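Local coordinates for protein YohF (Salmonella typhimurium, PDB 6WON) that probably works as a short-chain dehydrogenase/reductase, regarded as an acetoin dehydrogenase, using a nicotinamide cofactor on a Rossmann fold, at residues Ile210-Pro213 against His217-Ala220; Gly203-Pro206 against Arg212-Ser215; Ile31-His36 against Gln43-Lys48. All coordinates share one frame; numbering follows the deposited sequence.

Contact 1: Ile210-Pro213 against His217-Ala220; sequences IARP and HEIA
E218 OE2 is gripped from two sides of the subunit boundary: R212 NH2 of the same chain donates to it at 2.7 Å, and S232 OG of the second subunit forms a hydrogen bond with it. E218 is the third residue of helix 216-226, and its OE1 also bonds to the backbone N of the N-cap residue S215, half of a capping box whose other half is S215 OG facing the backbone N of E218. R212 reaches this helix start from the preceding loop with an extended chain and meets the carboxylate end-on, one nitrogen to each oxygen. R212 NH1 lies 2.9 Å from E218 OE1 in a nearly straight bond (168°), and both oxygens use their syn lone pairs. Guanidinium and carboxylate are only 17° from coplanar, so the two bonds together fix the rotation of both groups. The charges probably stabilise each other, beside the second subunit, where Y233 packs on E218 and its OH bonds to R212 O. NH1 has a second acceptor within its own loop: it curls back to P213 O at 2.9 Å, with the donor tilted 21° from the carbonyl plane.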
loop_
_atom_site.group_PDB
_atom_site.type_symbol
_atom_site.label_atom_id
_atom_site.label_comp_id
_atom_site.label_asym_id
_atom_site.label_seq_id
_atom_site.Cartn_x
_atom_site.Cartn_y
_atom_site.Cartn_z
ATOM N N ILE B 210 7.833 -17.609 -8.104
ATOM C CA ILE B 210 7.467 -18.559 -9.152
ATOM C C ILE B 210 8.674 -19.088 -9.917
ATOM O O ILE B 210 8.543 -20.050 -10.685
ATOM C CB ILE B 210 6.448 -17.903 -10.109
ATOM C CG1 ILE B 210 5.648 -18.973 -10.858
ATOM C CG2 ILE B 210 7.153 -16.934 -11.052
ATOM C CD1 ILE B 210 4.370 -18.460 -11.461
ATOM N N ALA B 211 9.847 -18.488 -9.718
ATOM C CA ALA B 211 11.131 -18.998 -10.202
ATOM C C ALA B 211 11.286 -18.905 -11.719
ATOM O O ALA B 211 12.139 -19.590 -12.296
ATOM C CB ALA B 211 11.381 -20.444 -9.735
ATOM N N ARG B 212 10.518 -18.050 -12.385
ATOM C CA ARG B 212 10.662 -17.870 -13.823
ATOM C C ARG B 212 10.160 -16.481 -14.183
ATOM O O ARG B 212 9.375 -15.888 -13.431
ATOM C CB ARG B 212 9.885 -18.944 -14.604
ATOM C CG ARG B 212 8.364 -18.859 -14.439
ATOM C CD ARG B 212 7.631 -19.651 -15.519
ATOM N NE ARG B 212 6.185 -19.745 -15.300
ATOM C CZ ARG B 212 5.302 -18.833 -15.710
ATOM N NH1 ARG B 212 5.717 -17.740 -16.341
ATOM N NH2 ARG B 212 4.001 -19.014 -15.496
ATOM N N PRO B 213 10.598 -15.926 -15.311
ATOM C CA PRO B 213 9.963 -14.709 -15.809
ATOM C C PRO B 213 8.571 -15.035 -16.326
ATOM O O PRO B 213 8.200 -16.198 -16.514
ATOM C CB PRO B 213 10.902 -14.238 -16.922
ATOM C CG PRO B 213 11.551 -15.475 -17.401
ATOM C CD PRO B 213 11.641 -16.418 -16.232
ATOM N N HIS B 217 2.025 -13.184 -23.017
ATOM C CA HIS B 217 0.621 -13.577 -22.917
ATOM C C HIS B 217 0.095 -13.419 -21.489
ATOM O O HIS B 217 -1.057 -13.022 -21.290
ATOM C CB HIS B 217 0.427 -15.012 -23.400
ATOM C CG HIS B 217 -0.972 -15.511 -23.214
ATOM N ND1 HIS B 217 -2.033 -15.039 -23.960
ATOM C CD2 HIS B 217 -1.494 -16.408 -22.340
ATOM C CE1 HIS B 217 -3.145 -15.640 -23.570
ATOM N NE2 HIS B 217 -2.845 -16.475 -22.587
ATOM N N GLU B 218 0.934 -13.672 -20.480
ATOM C CA GLU B 218 0.466 -13.552 -19.100
ATOM C C GLU B 218 0.185 -12.104 -18.694
ATOM O O GLU B 218 -0.517 -11.875 -17.698
ATOM C CB GLU B 218 1.473 -14.223 -18.137
ATOM C CG GLU B 218 1.353 -15.757 -18.159
ATOM C CD GLU B 218 2.540 -16.524 -17.549
ATOM O OE1 GLU B 218 3.685 -16.009 -17.517
ATOM O OE2 GLU B 218 2.311 -17.673 -17.111
ATOM N N ILE B 219 0.699 -11.120 -19.432
ATOM C CA ILE B 219 0.239 -9.740 -19.250
ATOM C C ILE B 219 -0.950 -9.437 -20.150
ATOM O O ILE B 219 -1.949 -8.855 -19.715
ATOM C CB ILE B 219 1.385 -8.742 -19.514
ATOM C CG1 ILE B 219 2.598 -9.060 -18.649
ATOM C CG2 ILE B 219 0.901 -7.322 -19.255
ATOM C CD1 ILE B 219 2.272 -9.069 -17.157
ATOM N N ALA B 220 -0.841 -9.809 -21.427
ATOM C CA ALA B 220 -1.899 -9.518 -22.393
ATOM C C ALA B 220 -3.251 -10.064 -21.935
ATOM O O ALA B 220 -4.282 -9.408 -22.111
ATOM C CB ALA B 220 -1.516 -10.089 -23.759
#

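Contact 2: Gly203-Pro206 against Arg212-Ser215; sequences GSEP and RPGS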
loop_
_atom_site.group_PDB
_atom_site.type_symbol
_atom_site.label_atom_id
_atom_site.label_comp_id
_atom_site.label_asym_id
_atom_site.label_seq_id
_atom_site.Cartn_x
_atom_site.Cartn_y
_atom_site.Cartn_z
ATOM N N GLY B 203 12.522 -22.494 -13.018
ATOM C CA GLY B 203 13.778 -22.435 -12.298
ATOM C C GLY B 203 14.796 -21.454 -12.848
ATOM O O GLY B 203 15.915 -21.388 -12.320
ATOM N N SER B 204 14.444 -20.668 -13.868
ATOM C CA SER B 204 15.420 -19.787 -14.500
ATOM C C SER B 204 15.569 -18.442 -13.800
ATOM O O SER B 204 16.531 -17.718 -14.089
ATOM C CB SER B 204 15.052 -19.561 -15.971
ATOM O OG SER B 204 13.722 -19.088 -16.105
ATOM N N GLU B 205 14.644 -18.076 -12.907
ATOM C CA GLU B 205 14.748 -16.858 -12.105
ATOM C C GLU B 205 14.537 -17.211 -10.636
ATOM O O GLU B 205 13.457 -16.972 -10.077
ATOM C CB GLU B 205 13.739 -15.800 -12.550
ATOM C CG GLU B 205 13.970 -15.245 -13.951
ATOM C CD GLU B 205 15.170 -14.309 -14.041
ATOM O OE1 GLU B 205 15.757 -13.951 -12.986
ATOM O OE2 GLU B 205 15.522 -13.936 -15.176
ATOM N N PRO B 206 15.564 -17.751 -9.970
ATOM C CA PRO B 206 15.386 -18.214 -8.580
ATOM C C PRO B 206 15.011 -17.122 -7.585
ATOM O O PRO B 206 14.456 -17.440 -6.523
ATOM C CB PRO B 206 16.751 -18.824 -8.239
ATOM C CG PRO B 206 17.383 -19.117 -9.559
ATOM C CD PRO B 206 16.903 -18.060 -10.493
ATOM N N ARG B 212 10.518 -18.050 -12.385
ATOM C CA ARG B 212 10.662 -17.870 -13.823
ATOM C C ARG B 212 10.160 -16.481 -14.183
ATOM O O ARG B 212 9.375 -15.888 -13.431
ATOM C CB ARG B 212 9.885 -18.944 -14.604
ATOM C CG ARG B 212 8.364 -18.859 -14.439
ATOM C CD ARG B 212 7.631 -19.651 -15.519
ATOM N NE ARG B 212 6.185 -19.745 -15.300
ATOM C CZ ARG B 212 5.302 -18.833 -15.710
ATOM N NH1 ARG B 212 5.717 -17.740 -16.341
ATOM N NH2 ARG B 212 4.001 -19.014 -15.496
ATOM N N PRO B 213 10.598 -15.926 -15.311
ATOM C CA PRO B 213 9.963 -14.709 -15.809
ATOM C C PRO B 213 8.571 -15.035 -16.326
ATOM O O PRO B 213 8.200 -16.198 -16.514
ATOM C CB PRO B 213 10.902 -14.238 -16.922
ATOM C CG PRO B 213 11.551 -15.475 -17.401
ATOM C CD PRO B 213 11.641 -16.418 -16.232
ATOM N N GLY B 214 7.781 -13.985 -16.509
ATOM C CA GLY B 214 6.485 -14.139 -17.128
ATOM C C GLY B 214 6.573 -14.141 -18.639
ATOM O O GLY B 214 7.570 -13.726 -19.230
ATOM N N SER B 215 5.521 -14.657 -19.268
ATOM C CA SER B 215 5.344 -14.533 -20.707
ATOM C C SER B 215 4.592 -13.244 -21.017
ATOM O O SER B 215 3.935 -12.663 -20.152
ATOM C CB SER B 215 4.571 -15.729 -21.265
ATOM O OG SER B 215 3.206 -15.647 -20.866
#
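E205 and P213 meet with their side chains crossing at about a right angle, so that the E205 chain lies across the proline ring at its CD corner. E205 CG touches P213 CD at 3.5 Å and stands 3.7 Å from P213 N. A chi1 of -66° sets this methylene beside the backbone N and against the proline; the bend at chi2 (-73°) then turns the carboxylate off, while CB stays 3.9 Å from R212 CA. S204 approaches the same ring carbon from another direction; its OG lies 3.4 Å from P213 CD and is held in place by a hydrogen bond to E201 O. P213 CD is thus touched by both a hydroxyl and a methylene, which come at it about a right angle apart. R212 contributes mainly its backbone: its CB leaves away from 203-206, grazing S204 OG at 4.1 Å, and its guanidinium is directed instead to E218. No hydrogen bond links the two segments, and E205 O and R212 N stay 3.9 Å apart. The chain reversal is pinned beside them by the backbone bond of E205 with A211, while further on G214 bonds to A187 and A189. Both segments belong to the long excursion between strand 178-185 and helix 216-226, the region that in short-chain dehydrogenases typically forms the variable, often mobile substrate-binding loop.

Contact 3: Ile31-His36 against Gln43-Lys48; sequences IGITWH and QETAKK
I33 points its CB from strand 30-35 toward helix 39-50, and T45 and A46 receive it. From CB the chain divides. CG1 sits beside the backbone N (chi1 -71°) and leads the longer branch to the helix, passing T45 CG2 at 4.1 Å. At its end CD1 settles against the helix backbone itself, 3.7 Å from A46 N. The same CD1 has A46 CB at 4.0 Å. On its other neighbour it meets T45 CG2 at 3.8 Å. The terminal methyl therefore lies in the angle between two consecutive helix residues, touching the methyl of each. With no polar bond between the segments, methyl packing carries the contact. T45 meets I33 obliquely, with its methyl rather than its hydroxyl: CG2 stands anti to the backbone N, which leaves OG1 beside that N and turned from I33, where it bonds to G41 O one helical turn back and also to S12 O of the loop before helix 15-27. A46 packs in addition on A56 and T58 of the next strand, and I33 too touches T58, so the helix rests on two neighbouring strands at once. Strand 30-35, helix 39-50 and strand 56-60 make a beta-alpha-beta crossover, and this strand-to-helix packing belongs to the first half of the Rossmann fold of the short-chain dehydrogenases.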
loop_
_atom_site.group_PDB
_atom_site.type_symbol
_atom_site.label_atom_id
_atom_site.label_comp_id
_atom_site.label_asym_id
_atom_site.label_seq_id
_atom_site.Cartn_x
_atom_site.Cartn_y
_atom_site.Cartn_z
ATOM N N ILE B 31 -7.472 -2.657 -34.681
ATOM C CA ILE B 31 -6.236 -2.471 -33.919
ATOM C C ILE B 31 -5.407 -1.349 -34.534
ATOM O O ILE B 31 -5.138 -1.356 -35.738
ATOM C CB ILE B 31 -5.403 -3.765 -33.870
ATOM C CG1 ILE B 31 -6.082 -4.798 -32.986
ATOM C CG2 ILE B 31 -3.999 -3.472 -33.373
ATOM C CD1 ILE B 31 -6.355 -4.298 -31.596
ATOM N N GLY B 32 -4.967 -0.409 -33.692
ATOM C CA GLY B 32 -3.891 0.499 -34.044
ATOM C C GLY B 32 -2.593 0.080 -33.374
ATOM O O GLY B 32 -2.557 -0.177 -32.166
ATOM N N ILE B 33 -1.526 0.036 -34.175
ATOM C CA ILE B 33 -0.203 -0.423 -33.760
ATOM C C ILE B 33 0.779 0.723 -33.958
ATOM O O ILE B 33 0.857 1.285 -35.056
ATOM C CB ILE B 33 0.230 -1.656 -34.583
ATOM C CG1 ILE B 33 -0.589 -2.888 -34.206
ATOM C CG2 ILE B 33 1.724 -1.923 -34.461
ATOM C CD1 ILE B 33 -0.909 -3.788 -35.406
ATOM N N THR B 34 1.531 1.077 -32.914
ATOM C CA THR B 34 2.612 2.046 -33.080
ATOM C C THR B 34 3.959 1.367 -32.871
ATOM O O THR B 34 4.068 0.363 -32.159
ATOM C CB THR B 34 2.480 3.260 -32.143
ATOM O OG1 THR B 34 3.046 2.972 -30.845
ATOM C CG2 THR B 34 1.033 3.671 -32.006
ATOM N N TRP B 35 4.985 1.925 -33.518
ATOM C CA TRP B 35 6.329 1.374 -33.486
ATOM C C TRP B 35 7.348 2.507 -33.468
ATOM O O TRP B 35 7.149 3.563 -34.083
ATOM C CB TRP B 35 6.591 0.454 -34.691
ATOM C CG TRP B 35 6.353 1.104 -36.033
ATOM C CD1 TRP B 35 5.168 1.179 -36.707
ATOM C CD2 TRP B 35 7.330 1.750 -36.870
ATOM N NE1 TRP B 35 5.342 1.831 -37.906
ATOM C CE2 TRP B 35 6.657 2.195 -38.030
ATOM C CE3 TRP B 35 8.704 2.004 -36.746
ATOM C CZ2 TRP B 35 7.309 2.880 -39.063
ATOM C CZ3 TRP B 35 9.353 2.686 -37.778
ATOM C CH2 TRP B 35 8.652 3.117 -38.918
ATOM N N HIS B 36 8.443 2.292 -32.774
ATOM C CA HIS B 36 9.474 3.278 -32.648
ATOM C C HIS B 36 10.548 3.119 -33.719
ATOM O O HIS B 36 10.773 4.017 -34.423
ATOM C CB HIS B 36 10.060 3.253 -31.280
ATOM C CG HIS B 36 11.222 4.164 -31.108
ATOM N ND1 HIS B 36 11.090 5.505 -30.867
ATOM C CD2 HIS B 36 12.545 3.920 -31.154
ATOM C CE1 HIS B 36 12.279 6.046 -30.764
ATOM N NE2 HIS B 36 13.179 5.108 -30.943
ATOM N N GLN B 43 4.594 -4.389 -38.974
ATOM C CA GLN B 43 3.893 -4.945 -40.124
ATOM C C GLN B 43 3.537 -6.404 -39.896
ATOM O O GLN B 43 2.526 -6.882 -40.418
ATOM C CB GLN B 43 4.741 -4.788 -41.389
ATOM C CG GLN B 43 5.049 -3.332 -41.724
ATOM C CD GLN B 43 6.001 -3.146 -42.905
ATOM O OE1 GLN B 43 6.635 -4.096 -43.377
ATOM N NE2 GLN B 43 6.110 -1.905 -43.380
ATOM N N GLU B 44 4.342 -7.126 -39.120
ATOM C CA GLU B 44 4.010 -8.516 -38.840
ATOM C C GLU B 44 2.858 -8.632 -37.848
ATOM O O GLU B 44 2.037 -9.553 -37.953
ATOM C CB GLU B 44 5.246 -9.254 -38.329
ATOM C CG GLU B 44 5.072 -10.759 -38.225
ATOM C CD GLU B 44 4.703 -11.452 -39.548
ATOM O OE1 GLU B 44 4.463 -12.679 -39.500
ATOM O OE2 GLU B 44 4.688 -10.804 -40.627
ATOM N N THR B 45 2.777 -7.717 -36.885
ATOM C CA THR B 45 1.650 -7.729 -35.965
ATOM C C THR B 45 0.348 -7.404 -36.690
ATOM O O THR B 45 -0.686 -8.037 -36.439
ATOM C CB THR B 45 1.907 -6.740 -34.830
ATOM O OG1 THR B 45 3.156 -7.069 -34.204
ATOM C CG2 THR B 45 0.776 -6.783 -33.800
ATOM N N ALA B 46 0.384 -6.437 -37.613
ATOM C CA ALA B 46 -0.811 -6.107 -38.383
ATOM C C ALA B 46 -1.240 -7.270 -39.272
ATOM O O ALA B 46 -2.440 -7.561 -39.383
ATOM C CB ALA B 46 -0.563 -4.849 -39.213
ATOM N N LYS B 47 -0.273 -7.934 -39.916
ATOM C CA LYS B 47 -0.566 -9.130 -40.697
ATOM C C LYS B 47 -1.347 -10.144 -39.867
ATOM O O LYS B 47 -2.440 -10.573 -40.254
ATOM C CB LYS B 47 0.742 -9.744 -41.212
ATOM C CG LYS B 47 0.566 -11.056 -41.987
ATOM C CD LYS B 47 1.880 -11.567 -42.573
ATOM C CE LYS B 47 1.630 -12.301 -43.876
ATOM N NZ LYS B 47 2.897 -12.670 -44.570
ATOM N N LYS B 48 -0.804 -10.531 -38.709
ATOM C CA LYS B 48 -1.473 -11.535 -37.887
ATOM C C LYS B 48 -2.799 -11.017 -37.344
ATOM O O LYS B 48 -3.773 -11.772 -37.267
ATOM C CB LYS B 48 -0.553 -11.971 -36.750
ATOM C CG LYS B 48 0.805 -12.474 -37.225
ATOM C CD LYS B 48 1.513 -13.254 -36.114
ATOM C CE LYS B 48 3.001 -12.901 -36.012
ATOM N NZ LYS B 48 3.777 -13.410 -37.179
#

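In the fold
Contacts 1 and 2 are neighbours, with centres 8 Å apart, and share R212 and P213; the hydrogen bond from E205 N to A211 O (3.0 Å) ties them together. Contact 2 folds the loop after strand 178-185 on itself; contact 1 ties the end of that loop to the start of helix 216-226, and both touch the second subunit. Contact 3 stands apart, its centre 23 Å from that of contact 1 and 28 Å from that of contact 2. Helix 15-27 bridges the gap: A220 packs on its A19 and C20, T45 on its K18 and L22. Contact 3 lies in the beta-alpha-beta part that in this family usually binds the cofactor; the loop of contact 2 is probably substrate-side.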